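Local coordinates for protein 3-deoxy-D-manno-octulosonate 8-phosphate phosphatase KdsC (Haemophilus influenzae Rd, PDB 1K1E) that hydrolyses 3-deoxy-D-manno-octulosonate 8-phosphate to KDO and inorganic phosphate, a magnesium-dependent step in lipopolysaccharide biosynthesis, at residues 10-15 with 89-94; 51-56 with 95-100; 67-72 with 77-82; 103-108 with 146-151. All blocks are in the same frame, centred on the assembly; numbering follows the deposited sequence.

Contact 1: residues 10-15 with 89-94; sequences FVITDV and FDLMKQ. With CO (cobalt (II) ion), chain M.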
loop_
_atom_site.group_PDB
_atom_site.type_symbol
_atom_site.label_atom_id
_atom_site.label_comp_id
_atom_site.label_asym_id
_atom_site.label_seq_id
_atom_site.Cartn_x
_atom_site.Cartn_y
_atom_site.Cartn_z
ATOM N N PHE A 10 27.682 -2.199 14.140
ATOM C CA PHE A 10 27.037 -1.017 13.583
ATOM C C PHE A 10 26.265 -1.396 12.329
ATOM O O PHE A 10 26.743 -2.119 11.480
ATOM C CB PHE A 10 28.143 -0.023 13.245
ATOM C CG PHE A 10 27.690 1.369 12.875
ATOM C CD1 PHE A 10 26.586 1.996 13.480
ATOM C CD2 PHE A 10 28.459 2.092 11.935
ATOM C CE1 PHE A 10 26.239 3.342 13.145
ATOM C CE2 PHE A 10 28.134 3.418 11.592
ATOM C CZ PHE A 10 27.037 4.042 12.178
ATOM N N VAL A 11 25.080 -0.856 12.230
ATOM C CA VAL A 11 24.213 -1.088 11.068
ATOM C C VAL A 11 23.853 0.280 10.552
ATOM O O VAL A 11 23.375 1.140 11.308
ATOM C CB VAL A 11 22.952 -1.781 11.484
ATOM C CG1 VAL A 11 21.905 -1.773 10.304
ATOM C CG2 VAL A 11 23.290 -3.176 11.893
ATOM N N ILE A 12 24.164 0.527 9.287
ATOM C CA ILE A 12 23.789 1.792 8.620
ATOM C C ILE A 12 22.656 1.415 7.632
ATOM O O ILE A 12 22.810 0.461 6.800
ATOM C CB ILE A 12 24.966 2.340 7.776
ATOM C CG1 ILE A 12 26.116 2.760 8.678
ATOM C CG2 ILE A 12 24.509 3.560 6.936
ATOM C CD1 ILE A 12 27.361 2.991 7.845
ATOM N N THR A 13 21.571 2.173 7.670
ATOM C CA THR A 13 20.474 1.885 6.789
ATOM C C THR A 13 20.064 3.062 5.892
ATOM O O THR A 13 19.951 4.227 6.320
ATOM C CB THR A 13 19.213 1.386 7.590
ATOM O OG1 THR A 13 18.178 1.057 6.655
ATOM C CG2 THR A 13 18.644 2.450 8.449
ATOM N N ASP A 14 19.901 2.746 4.612
ATOM C CA ASP A 14 19.372 3.700 3.657
ATOM C C ASP A 14 17.915 3.891 4.114
ATOM O O ASP A 14 17.365 3.121 4.914
ATOM C CB ASP A 14 19.372 3.085 2.232
ATOM C CG ASP A 14 18.541 3.875 1.261
ATOM O OD1 ASP A 14 18.591 5.117 1.307
ATOM O OD2 ASP A 14 17.860 3.250 0.439
ATOM N N VAL A 15 17.271 4.960 3.645
ATOM C CA VAL A 15 15.883 5.173 4.018
ATOM C C VAL A 15 14.831 4.783 2.972
ATOM O O VAL A 15 14.060 3.850 3.167
ATOM C CB VAL A 15 15.621 6.697 4.404
ATOM C CG1 VAL A 15 14.138 6.959 4.627
ATOM C CG2 VAL A 15 16.421 7.010 5.682
ATOM N N PHE A 89 32.019 6.046 5.852
ATOM C CA PHE A 89 33.159 6.112 6.768
ATOM C C PHE A 89 33.012 7.121 7.891
ATOM O O PHE A 89 33.523 6.897 9.020
ATOM C CB PHE A 89 34.394 6.344 5.935
ATOM C CG PHE A 89 34.628 5.227 4.939
ATOM C CD1 PHE A 89 34.929 3.948 5.387
ATOM C CD2 PHE A 89 34.573 5.462 3.569
ATOM C CE1 PHE A 89 35.187 2.910 4.475
ATOM C CE2 PHE A 89 34.828 4.428 2.662
ATOM C CZ PHE A 89 35.140 3.163 3.113
ATOM N N ASP A 90 32.311 8.210 7.579
ATOM C CA ASP A 90 32.078 9.267 8.564
ATOM C C ASP A 90 31.218 8.720 9.669
ATOM O O ASP A 90 31.483 8.988 10.840
ATOM C CB ASP A 90 31.408 10.464 7.921
ATOM C CG ASP A 90 32.335 11.259 7.026
ATOM O OD1 ASP A 90 31.815 12.128 6.232
ATOM O OD2 ASP A 90 33.558 11.010 7.139
ATOM N N LEU A 91 30.184 7.948 9.302
ATOM C CA LEU A 91 29.293 7.391 10.334
ATOM C C LEU A 91 30.036 6.334 11.133
ATOM O O LEU A 91 29.846 6.174 12.349
ATOM C CB LEU A 91 28.031 6.801 9.665
ATOM C CG LEU A 91 27.053 7.843 9.124
ATOM C CD1 LEU A 91 25.951 7.117 8.254
ATOM C CD2 LEU A 91 26.367 8.620 10.343
ATOM N N MET A 92 30.901 5.588 10.476
ATOM C CA MET A 92 31.639 4.556 11.207
ATOM C C MET A 92 32.514 5.241 12.246
ATOM O O MET A 92 32.554 4.806 13.390
ATOM C CB MET A 92 32.563 3.757 10.289
ATOM C CG MET A 92 31.741 2.839 9.319
ATOM S SD MET A 92 32.792 2.318 7.960
ATOM C CE MET A 92 31.756 1.324 6.937
ATOM N N LYS A 93 33.204 6.298 11.802
ATOM C CA LYS A 93 34.088 7.006 12.716
ATOM C C LYS A 93 33.255 7.545 13.889
ATOM O O LYS A 93 33.714 7.503 15.055
ATOM C CB LYS A 93 34.818 8.139 11.979
ATOM C CG LYS A 93 36.114 8.593 12.636
ATOM N N GLN A 94 32.030 8.010 13.619
ATOM C CA GLN A 94 31.209 8.522 14.728
ATOM C C GLN A 94 30.840 7.388 15.637
ATOM O O GLN A 94 30.752 7.568 16.877
ATOM C CB GLN A 94 29.939 9.238 14.240
ATOM C CG GLN A 94 30.139 10.660 13.708
ATOM C CD GLN A 94 28.878 11.225 13.154
ATOM O OE1 GLN A 94 28.819 11.609 11.960
ATOM N NE2 GLN A 94 27.831 11.285 13.989
HETATM CO CO CO M . 16.914 3.783 -1.298
HETATM O O HOH W 1 16.929 5.829 -0.537
HETATM O O HOH W 2 15.696 4.156 -2.957
HETATM O O HOH W 3 18.781 4.173 -2.245
#
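The phenyl ring of F10 is the flat group that meets helix 84-95, and it presents its rim to L91: L91 CB lies in the ring plane at the edge, with F10 CZ 3.9 Å away. The backbone of the helix comes up at a slant to the same ring, so that F10 CE2 is 3.3 Å from L91 O and 3.7 Å from M92 N. With CG anti to the backbone N (chi1 -170°), the ring of F10 extends from the strand to the helix, and its CD2 also reaches M92 CG at 4.3 Å. Two residues along the strand, the CG2 branch of I12 touches L91 CD1 at 4.1 Å. L91 is therefore shared by two alternate residues of the strand, and the contact is carried by carbon, with no hydrogen bond across it.

At the far end of the segment, D14 OD2 binds the cobalt ion at 2.0 Å, while D14 OD1 lies within hydrogen-bonding distance of water 1, itself a ligand of the metal, and forms a salt bridge with K84. Strand 10-14 runs at 145° to helical segment 89-94, roughly opposed to it, with 53-58 and 102-106 as its neighbours in the parallel sheet; the side chain of V11 packs on helix 147-158 at the other face of the sheet.

Contact 2: residues 51-56 with 95-100; sequences DIQVAV and AGVTAE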
loop_
_atom_site.group_PDB
_atom_site.type_symbol
_atom_site.label_atom_id
_atom_site.label_comp_id
_atom_site.label_asym_id
_atom_site.label_seq_id
_atom_site.Cartn_x
_atom_site.Cartn_y
_atom_site.Cartn_z
ATOM N N ASP A 51 23.802 -3.650 21.998
ATOM C CA ASP A 51 25.056 -2.923 21.794
ATOM C C ASP A 51 25.452 -2.805 20.335
ATOM O O ASP A 51 26.624 -2.799 20.035
ATOM C CB ASP A 51 26.199 -3.606 22.555
ATOM C CG ASP A 51 27.399 -2.691 22.749
ATOM O OD1 ASP A 51 28.549 -3.203 22.705
ATOM O OD2 ASP A 51 27.204 -1.463 22.954
ATOM N N ILE A 52 24.481 -2.761 19.436
ATOM C CA ILE A 52 24.828 -2.571 18.029
ATOM C C ILE A 52 24.228 -1.238 17.629
ATOM O O ILE A 52 22.988 -1.073 17.611
ATOM C CB ILE A 52 24.226 -3.682 17.216
ATOM C CG1 ILE A 52 24.869 -5.021 17.619
ATOM C CG2 ILE A 52 24.366 -3.306 15.726
ATOM C CD1 ILE A 52 24.146 -6.204 16.962
ATOM N N GLN A 53 25.063 -0.254 17.306
ATOM C CA GLN A 53 24.462 1.028 17.000
ATOM C C GLN A 53 23.759 1.022 15.651
ATOM O O GLN A 53 24.084 0.190 14.779
ATOM C CB GLN A 53 25.542 2.076 16.999
ATOM C CG GLN A 53 26.274 2.130 18.354
ATOM C CD GLN A 53 27.489 3.072 18.261
ATOM O OE1 GLN A 53 27.334 4.283 18.132
ATOM N NE2 GLN A 53 28.672 2.501 18.269
ATOM N N VAL A 54 22.848 1.958 15.471
ATOM C CA VAL A 54 22.167 2.065 14.182
ATOM C C VAL A 54 22.299 3.501 13.648
ATOM O O VAL A 54 22.158 4.459 14.387
ATOM C CB VAL A 54 20.699 1.667 14.297
ATOM C CG1 VAL A 54 20.000 1.907 12.969
ATOM C CG2 VAL A 54 20.600 0.167 14.814
ATOM N N ALA A 55 22.584 3.641 12.361
ATOM C CA ALA A 55 22.673 4.959 11.721
ATOM C C ALA A 55 21.779 4.966 10.466
ATOM O O ALA A 55 21.519 3.898 9.876
ATOM C CB ALA A 55 24.114 5.288 11.320
ATOM N N VAL A 56 21.308 6.166 10.115
ATOM C CA VAL A 56 20.463 6.368 8.938
ATOM C C VAL A 56 21.261 7.213 7.951
ATOM O O VAL A 56 21.897 8.189 8.333
ATOM C CB VAL A 56 19.173 7.113 9.370
ATOM C CG1 VAL A 56 18.381 7.626 8.129
ATOM C CG2 VAL A 56 18.357 6.188 10.280
ATOM N N ALA A 95 30.667 6.206 15.063
ATOM C CA ALA A 95 30.267 5.045 15.882
ATOM C C ALA A 95 31.400 4.426 16.677
ATOM O O ALA A 95 31.179 3.691 17.650
ATOM C CB ALA A 95 29.598 3.917 14.967
ATOM N N GLY A 96 32.617 4.679 16.245
ATOM C CA GLY A 96 33.757 4.098 16.921
ATOM C C GLY A 96 33.950 2.665 16.466
ATOM O O GLY A 96 34.498 1.823 17.192
ATOM N N VAL A 97 33.481 2.366 15.261
ATOM C CA VAL A 97 33.601 1.007 14.752
ATOM C C VAL A 97 34.257 1.033 13.406
ATOM O O VAL A 97 34.257 2.047 12.728
ATOM C CB VAL A 97 32.226 0.337 14.599
ATOM C CG1 VAL A 97 31.475 0.375 15.915
ATOM C CG2 VAL A 97 31.480 1.018 13.491
ATOM N N THR A 98 34.818 -0.094 13.009
ATOM C CA THR A 98 35.496 -0.200 11.740
ATOM C C THR A 98 34.526 -0.652 10.640
ATOM O O THR A 98 33.423 -1.106 10.944
ATOM C CB THR A 98 36.620 -1.245 11.792
ATOM O OG1 THR A 98 36.045 -2.542 11.846
ATOM C CG2 THR A 98 37.468 -1.060 13.095
ATOM N N ALA A 99 34.955 -0.546 9.379
ATOM C CA ALA A 99 34.089 -0.970 8.275
ATOM C C ALA A 99 33.803 -2.460 8.362
ATOM O O ALA A 99 32.663 -2.900 8.135
ATOM C CB ALA A 99 34.709 -0.628 6.886
ATOM N N GLU A 100 34.809 -3.264 8.695
ATOM C CA GLU A 100 34.539 -4.687 8.807
ATOM C C GLU A 100 33.454 -5.016 9.797
ATOM O O GLU A 100 32.799 -6.038 9.658
ATOM C CB GLU A 100 35.804 -5.513 9.167
ATOM C CG GLU A 100 36.655 -5.023 10.302
ATOM C CD GLU A 100 37.884 -5.944 10.526
ATOM O OE1 GLU A 100 38.884 -5.520 11.191
ATOM O OE2 GLU A 100 37.834 -7.108 10.032
HETATM O O HOH W 4 29.189 5.808 19.476
#
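Q53 reaches across to the end of helix 84-95 and takes hold of A95. From CB the side chain first runs to CG, which stands anti to the carbonyl carbon (chi1 -58°), and then stays extended to CD, which lies 3.8 Å from A95 O. There the amide divides its work. NE2 donates to A95 O at 2.8 Å in a nearly straight bond (163° at the hydrogen); the donor lies in the carbonyl plane, on a lone pair, and the acceptor is only 9° out of the glutamine amide plane. Such flat, direct geometry fixes the rotation of the amide. The same NE2 passes 3.7 Å from A95 CB and touches V97 CG1 at 4.2 Å. On the other branch, OE1 accepts a hydrogen bond from water 4 at 2.8 Å, and this water also makes a weak, long bond to A95 O.

The carbonyl that accepts from Q53 lies where the helix stops. G96, with positive phi, is the C-prime residue of a Schellman motif in which V97 N bonds to M92 O and G96 N to K93 O. A95 O, at this helix end, takes its strong bond from a side chain of the sheet.

Q53 opens strand 53-58, hydrogen-bonded through its backbone to K9 and V11, and the contact lies toward the surface. F10 of strand 10-14 touches Q53, A95 and V97, and L76 of strand 76-79 also packs on Q53 and A95, so the helix end sits above three adjoining strands.

Contact 3: residues 67-72 with 77-82; sequences RRIADL and FFLGKL
Helix 63-72 lies over the edge strand 76-79, and the closest backbones are those of I69 and F77, whose CA atoms are 8.3 Å apart. Side chains alone bridge that gap, and I69 supplies everything from the helix side. Its two branches go to different partners. CG2 comes up at a slant to the phenyl ring of F77, 3.9 Å from CD2, while CD1 reaches forward to meet L79 CD1 tip to tip, also at 3.9 Å. I69 CD1 further rests 4.0 Å from F77 CB, so F77 is met at both its root and its ring. The F77 ring gets there because its CG sits between the backbone N and the carbonyl carbon (chi1 47°). F78, between the two, packs on helix 84-95 at the opposite side of the sheet.

Away from the strand, R67 NE pairs with D71 OD1 in a salt bridge whose hydrogen bond is weak, and D71 OD2 is hydrogen-bonded to Y26 OH of a neighbouring subunit. R68, by similarity a substrate-binding residue, bonds to that same hydroxyl. The apolar seam of I69, F77 and L79 closes a beta-alpha-beta crossover, strand 53-58, helix 63-72 and strand 76-79, within the Rossmann-like sheet of the HAD fold.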
loop_
_atom_site.group_PDB
_atom_site.type_symbol
_atom_site.label_atom_id
_atom_site.label_comp_id
_atom_site.label_asym_id
_atom_site.label_seq_id
_atom_site.Cartn_x
_atom_site.Cartn_y
_atom_site.Cartn_z
ATOM N N ARG A 67 11.947 13.402 12.632
ATOM C CA ARG A 67 11.013 13.043 13.682
ATOM C C ARG A 67 11.075 11.528 13.887
ATOM O O ARG A 67 11.090 11.045 15.007
ATOM C CB ARG A 67 9.608 13.470 13.276
ATOM C CG ARG A 67 8.488 13.076 14.326
ATOM C CD ARG A 67 8.909 13.396 15.701
ATOM N NE ARG A 67 7.934 12.984 16.711
ATOM C CZ ARG A 67 7.140 13.814 17.377
ATOM N NH1 ARG A 67 7.224 15.119 17.132
ATOM N NH2 ARG A 67 6.261 13.339 18.289
ATOM N N ARG A 68 11.137 10.782 12.793
ATOM C CA ARG A 68 11.207 9.316 12.902
ATOM C C ARG A 68 12.505 8.940 13.590
ATOM O O ARG A 68 12.502 8.108 14.502
ATOM C CB ARG A 68 11.104 8.698 11.504
ATOM C CG ARG A 68 11.131 7.082 11.443
ATOM C CD ARG A 68 10.192 6.464 12.444
ATOM N NE ARG A 68 10.150 5.024 12.307
ATOM C CZ ARG A 68 9.534 4.200 13.134
ATOM N NH1 ARG A 68 8.875 4.669 14.211
ATOM N NH2 ARG A 68 9.625 2.886 12.879
ATOM N N ILE A 69 13.619 9.533 13.154
ATOM C CA ILE A 69 14.917 9.277 13.779
ATOM C C ILE A 69 14.916 9.550 15.308
ATOM O O ILE A 69 15.416 8.749 16.108
ATOM C CB ILE A 69 15.952 10.124 13.113
ATOM C CG1 ILE A 69 16.312 9.487 11.742
ATOM C CG2 ILE A 69 17.170 10.280 14.031
ATOM C CD1 ILE A 69 17.180 10.399 10.879
ATOM N N ALA A 70 14.301 10.654 15.689
ATOM C CA ALA A 70 14.192 11.068 17.106
ATOM C C ALA A 70 13.335 10.092 17.894
ATOM O O ALA A 70 13.708 9.688 18.999
ATOM C CB ALA A 70 13.617 12.514 17.177
ATOM N N ASP A 71 12.185 9.692 17.325
ATOM C CA ASP A 71 11.324 8.719 17.995
ATOM C C ASP A 71 12.064 7.408 18.238
ATOM O O ASP A 71 11.848 6.756 19.244
ATOM C CB ASP A 71 10.080 8.386 17.159
ATOM C CG ASP A 71 9.034 9.452 17.192
ATOM O OD1 ASP A 71 9.217 10.461 17.929
ATOM O OD2 ASP A 71 8.003 9.276 16.473
ATOM N N LEU A 72 12.914 6.996 17.287
ATOM C CA LEU A 72 13.658 5.766 17.407
ATOM C C LEU A 72 14.870 5.811 18.324
ATOM O O LEU A 72 15.422 4.784 18.644
ATOM C CB LEU A 72 14.094 5.312 16.029
ATOM C CG LEU A 72 12.949 4.819 15.136
ATOM C CD1 LEU A 72 13.485 4.588 13.759
ATOM C CD2 LEU A 72 12.301 3.594 15.685
ATOM N N PHE A 77 23.324 9.962 12.061
ATOM C CA PHE A 77 22.670 9.995 10.767
ATOM C C PHE A 77 23.406 10.983 9.892
ATOM O O PHE A 77 24.052 11.900 10.371
ATOM C CB PHE A 77 21.206 10.459 10.887
ATOM C CG PHE A 77 21.039 11.662 11.715
ATOM C CD1 PHE A 77 21.101 12.920 11.150
ATOM C CD2 PHE A 77 20.740 11.527 13.060
ATOM C CE1 PHE A 77 20.841 14.057 11.921
ATOM C CE2 PHE A 77 20.480 12.669 13.851
ATOM C CZ PHE A 77 20.536 13.921 13.254
ATOM N N PHE A 78 23.246 10.806 8.598
ATOM C CA PHE A 78 23.836 11.684 7.605
ATOM C C PHE A 78 22.710 11.778 6.565
ATOM O O PHE A 78 22.375 10.822 5.802
ATOM C CB PHE A 78 25.083 11.024 7.038
ATOM C CG PHE A 78 26.122 11.987 6.609
ATOM C CD1 PHE A 78 27.448 11.761 6.928
ATOM C CD2 PHE A 78 25.781 13.119 5.882
ATOM C CE1 PHE A 78 28.462 12.676 6.518
ATOM C CE2 PHE A 78 26.793 14.056 5.466
ATOM C CZ PHE A 78 28.128 13.815 5.794
ATOM N N LEU A 79 22.129 12.962 6.530
ATOM C CA LEU A 79 20.966 13.267 5.679
ATOM C C LEU A 79 21.314 14.339 4.664
ATOM O O LEU A 79 22.150 15.222 4.926
ATOM C CB LEU A 79 19.778 13.716 6.561
ATOM C CG LEU A 79 19.437 12.795 7.770
ATOM C CD1 LEU A 79 18.222 13.307 8.537
ATOM C CD2 LEU A 79 19.120 11.363 7.280
ATOM N N GLY A 80 20.714 14.211 3.487
ATOM C CA GLY A 80 20.943 15.161 2.417
ATOM C C GLY A 80 22.150 14.868 1.556
ATOM O O GLY A 80 22.378 15.565 0.565
ATOM N N LYS A 81 22.922 13.848 1.918
ATOM C CA LYS A 81 24.139 13.500 1.155
ATOM C C LYS A 81 23.896 12.439 0.117
ATOM O O LYS A 81 23.450 11.336 0.433
ATOM C CB LYS A 81 25.267 13.027 2.080
ATOM C CG LYS A 81 26.593 13.167 1.371
ATOM C CD LYS A 81 27.760 13.091 2.284
ATOM C CE LYS A 81 28.943 13.677 1.538
ATOM N NZ LYS A 81 30.138 13.863 2.399
ATOM N N LEU A 82 24.226 12.748 -1.126
ATOM C CA LEU A 82 23.985 11.774 -2.188
ATOM C C LEU A 82 25.162 10.877 -2.474
ATOM O O LEU A 82 25.026 9.853 -3.148
ATOM C CB LEU A 82 23.548 12.479 -3.477
ATOM C CG LEU A 82 22.040 12.705 -3.574
ATOM C CD1 LEU A 82 21.655 13.328 -4.928
ATOM C CD2 LEU A 82 21.358 11.347 -3.420
#

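Contact 4: residues 103-108 with 146-151; sequences AYIGDD and GAFREM. With CO (cobalt (II) ion), chain M.
Strand segment 103-106 and helix segment 147-151 run close to antiparallel, their axes at 155° and 10.1 Å at closest approach, with I105 and F148 nearest at 7.5 Å between CA atoms. The CG1 branch of I105, anti to the backbone N (chi1 176°), carries CD1 to the helix backbone, 3.8 Å from A147 O. The CG2 branch turns to M151, whose chain bends at chi3 (59°) to set CE 3.7 Å from CG2, with SD 3.8 Å from I105 CB. The same methyl of M151 lies over one face of the F148 ring, displaced toward its rim, while I105 CG2 approaches the ring obliquely, 4.2 Å from CD1.

Beyond the strand end, D107 OD2 binds the cobalt ion at 2.0 Å, and D107 OD1 accepts a hydrogen bond from water 2, another metal ligand. D14, the backbone carbonyl of D16 and three waters fill the rest of the coordination.

The chemistry is thus divided: hydrocarbon and sulfur hold the strand against the helix, while carboxylate and water gather at the strand's end, consistent with a magnesium site built in one chain, with R39 of a neighbouring subunit as a second-shell partner, salt-bridged to D107 OD1.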
loop_
_atom_site.group_PDB
_atom_site.type_symbol
_atom_site.label_atom_id
_atom_site.label_comp_id
_atom_site.label_asym_id
_atom_site.label_seq_id
_atom_site.Cartn_x
_atom_site.Cartn_y
_atom_site.Cartn_z
ATOM N N ALA A 103 27.458 -3.067 8.859
ATOM C CA ALA A 103 26.636 -3.702 7.817
ATOM C C ALA A 103 25.762 -2.604 7.247
ATOM O O ALA A 103 25.408 -1.701 7.967
ATOM C CB ALA A 103 25.746 -4.792 8.391
ATOM N N TYR A 104 25.399 -2.710 5.963
ATOM C CA TYR A 104 24.604 -1.688 5.290
ATOM C C TYR A 104 23.414 -2.371 4.634
ATOM O O TYR A 104 23.531 -3.504 4.205
ATOM C CB TYR A 104 25.385 -1.062 4.137
ATOM C CG TYR A 104 24.745 0.150 3.526
ATOM C CD1 TYR A 104 24.945 1.445 4.049
ATOM C CD2 TYR A 104 23.857 0.026 2.431
ATOM C CE1 TYR A 104 24.286 2.573 3.513
ATOM C CE2 TYR A 104 23.244 1.112 1.915
ATOM C CZ TYR A 104 23.430 2.374 2.432
ATOM O OH TYR A 104 22.777 3.441 1.868
ATOM N N ILE A 105 22.303 -1.665 4.518
ATOM C CA ILE A 105 21.152 -2.259 3.844
ATOM C C ILE A 105 20.630 -1.213 2.875
ATOM O O ILE A 105 20.337 -0.088 3.280
ATOM C CB ILE A 105 20.032 -2.749 4.865
ATOM C CG1 ILE A 105 18.803 -3.274 4.050
ATOM C CG2 ILE A 105 19.753 -1.691 5.988
ATOM C CD1 ILE A 105 17.754 -3.986 5.002
ATOM N N GLY A 106 20.492 -1.579 1.597
ATOM C CA GLY A 106 20.089 -0.579 0.617
ATOM C C GLY A 106 19.212 -1.222 -0.419
ATOM O O GLY A 106 18.922 -2.435 -0.340
ATOM N N ASP A 107 18.750 -0.396 -1.340
ATOM C CA ASP A 107 17.843 -0.916 -2.399
ATOM C C ASP A 107 18.171 -0.456 -3.818
ATOM O O ASP A 107 17.533 -0.936 -4.751
ATOM C CB ASP A 107 16.409 -0.467 -2.170
ATOM C CG ASP A 107 16.219 1.040 -2.374
ATOM O OD1 ASP A 107 15.309 1.487 -3.104
ATOM O OD2 ASP A 107 16.989 1.814 -1.797
ATOM N N ASP A 108 19.075 0.505 -3.968
ATOM C CA ASP A 108 19.303 1.042 -5.329
ATOM C C ASP A 108 20.734 1.380 -5.674
ATOM O O ASP A 108 21.652 1.203 -4.839
ATOM C CB ASP A 108 18.384 2.300 -5.535
ATOM C CG ASP A 108 17.977 2.524 -6.995
ATOM O OD1 ASP A 108 17.225 3.516 -7.234
ATOM O OD2 ASP A 108 18.373 1.696 -7.869
ATOM N N GLY A 146 9.372 -4.634 6.472
ATOM C CA GLY A 146 10.107 -5.343 7.522
ATOM C C GLY A 146 11.438 -5.935 7.089
ATOM O O GLY A 146 11.920 -6.898 7.703
ATOM N N ALA A 147 12.001 -5.442 5.978
ATOM C CA ALA A 147 13.268 -5.998 5.528
ATOM C C ALA A 147 14.385 -5.661 6.546
ATOM O O ALA A 147 15.325 -6.400 6.709
ATOM C CB ALA A 147 13.599 -5.427 4.199
ATOM N N PHE A 148 14.289 -4.493 7.163
ATOM C CA PHE A 148 15.269 -4.141 8.170
ATOM C C PHE A 148 15.207 -5.139 9.305
ATOM O O PHE A 148 16.240 -5.676 9.804
ATOM C CB PHE A 148 15.027 -2.723 8.683
ATOM C CG PHE A 148 16.088 -2.286 9.637
ATOM C CD1 PHE A 148 17.117 -1.463 9.198
ATOM C CD2 PHE A 148 16.116 -2.786 10.950
ATOM C CE1 PHE A 148 18.226 -1.121 10.067
ATOM C CE2 PHE A 148 17.213 -2.439 11.806
ATOM C CZ PHE A 148 18.267 -1.598 11.338
ATOM N N ARG A 149 13.992 -5.412 9.744
ATOM C CA ARG A 149 13.765 -6.374 10.839
ATOM C C ARG A 149 14.267 -7.772 10.474
ATOM O O ARG A 149 14.809 -8.475 11.307
ATOM C CB ARG A 149 12.277 -6.444 11.153
ATOM C CG ARG A 149 11.949 -7.339 12.334
ATOM C CD ARG A 149 12.725 -7.045 13.597
ATOM N NE ARG A 149 12.294 -7.967 14.671
ATOM C CZ ARG A 149 11.205 -7.788 15.390
ATOM N NH1 ARG A 149 10.425 -6.728 15.183
ATOM N NH2 ARG A 149 10.888 -8.680 16.299
ATOM N N GLU A 150 14.089 -8.177 9.213
ATOM C CA GLU A 150 14.622 -9.491 8.767
ATOM C C GLU A 150 16.148 -9.566 9.024
ATOM O O GLU A 150 16.673 -10.541 9.577
ATOM C CB GLU A 150 14.348 -9.686 7.273
ATOM C CG GLU A 150 14.838 -11.026 6.769
ATOM C CD GLU A 150 14.444 -11.244 5.305
ATOM O OE1 GLU A 150 14.934 -12.177 4.761
ATOM O OE2 GLU A 150 13.672 -10.435 4.726
ATOM N N MET A 151 16.834 -8.491 8.630
ATOM C CA MET A 151 18.242 -8.338 8.823
ATOM C C MET A 151 18.585 -8.248 10.316
ATOM O O MET A 151 19.467 -8.965 10.804
ATOM C CB MET A 151 18.745 -7.067 8.092
ATOM C CG MET A 151 20.285 -6.828 8.306
ATOM S SD MET A 151 20.668 -5.138 7.775
ATOM C CE MET A 151 19.552 -4.042 8.870
HETATM CO CO CO M . 16.914 3.783 -1.298
HETATM O O HOH W 2 15.696 4.156 -2.957
HETATM O O HOH W 1 16.929 5.829 -0.537
HETATM O O HOH W 3 18.781 4.173 -2.245
#

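Overall arrangement
All four contacts hang on one parallel sheet. Contacts 1 and 4 are buried and take neighbouring central strands, 10-14 and 102-106, joined by a probable backbone hydrogen bond from I12 N to A103 O; helices 84-95 and 147-158 lie on opposite faces of the sheet, and D14 and D107 meet on the same cobalt. Contact 2 lies toward the surface on the next strand, with a polar amide clasp instead of apolar packing, and joins contact 1 through A55. Contact 3 is partly buried at the sheet edge, purely apolar across its interface, and linked to contact 2 by V56 O and F78 N. Contacts 3 and 4 do not touch, their nearest atoms about 8 Å apart.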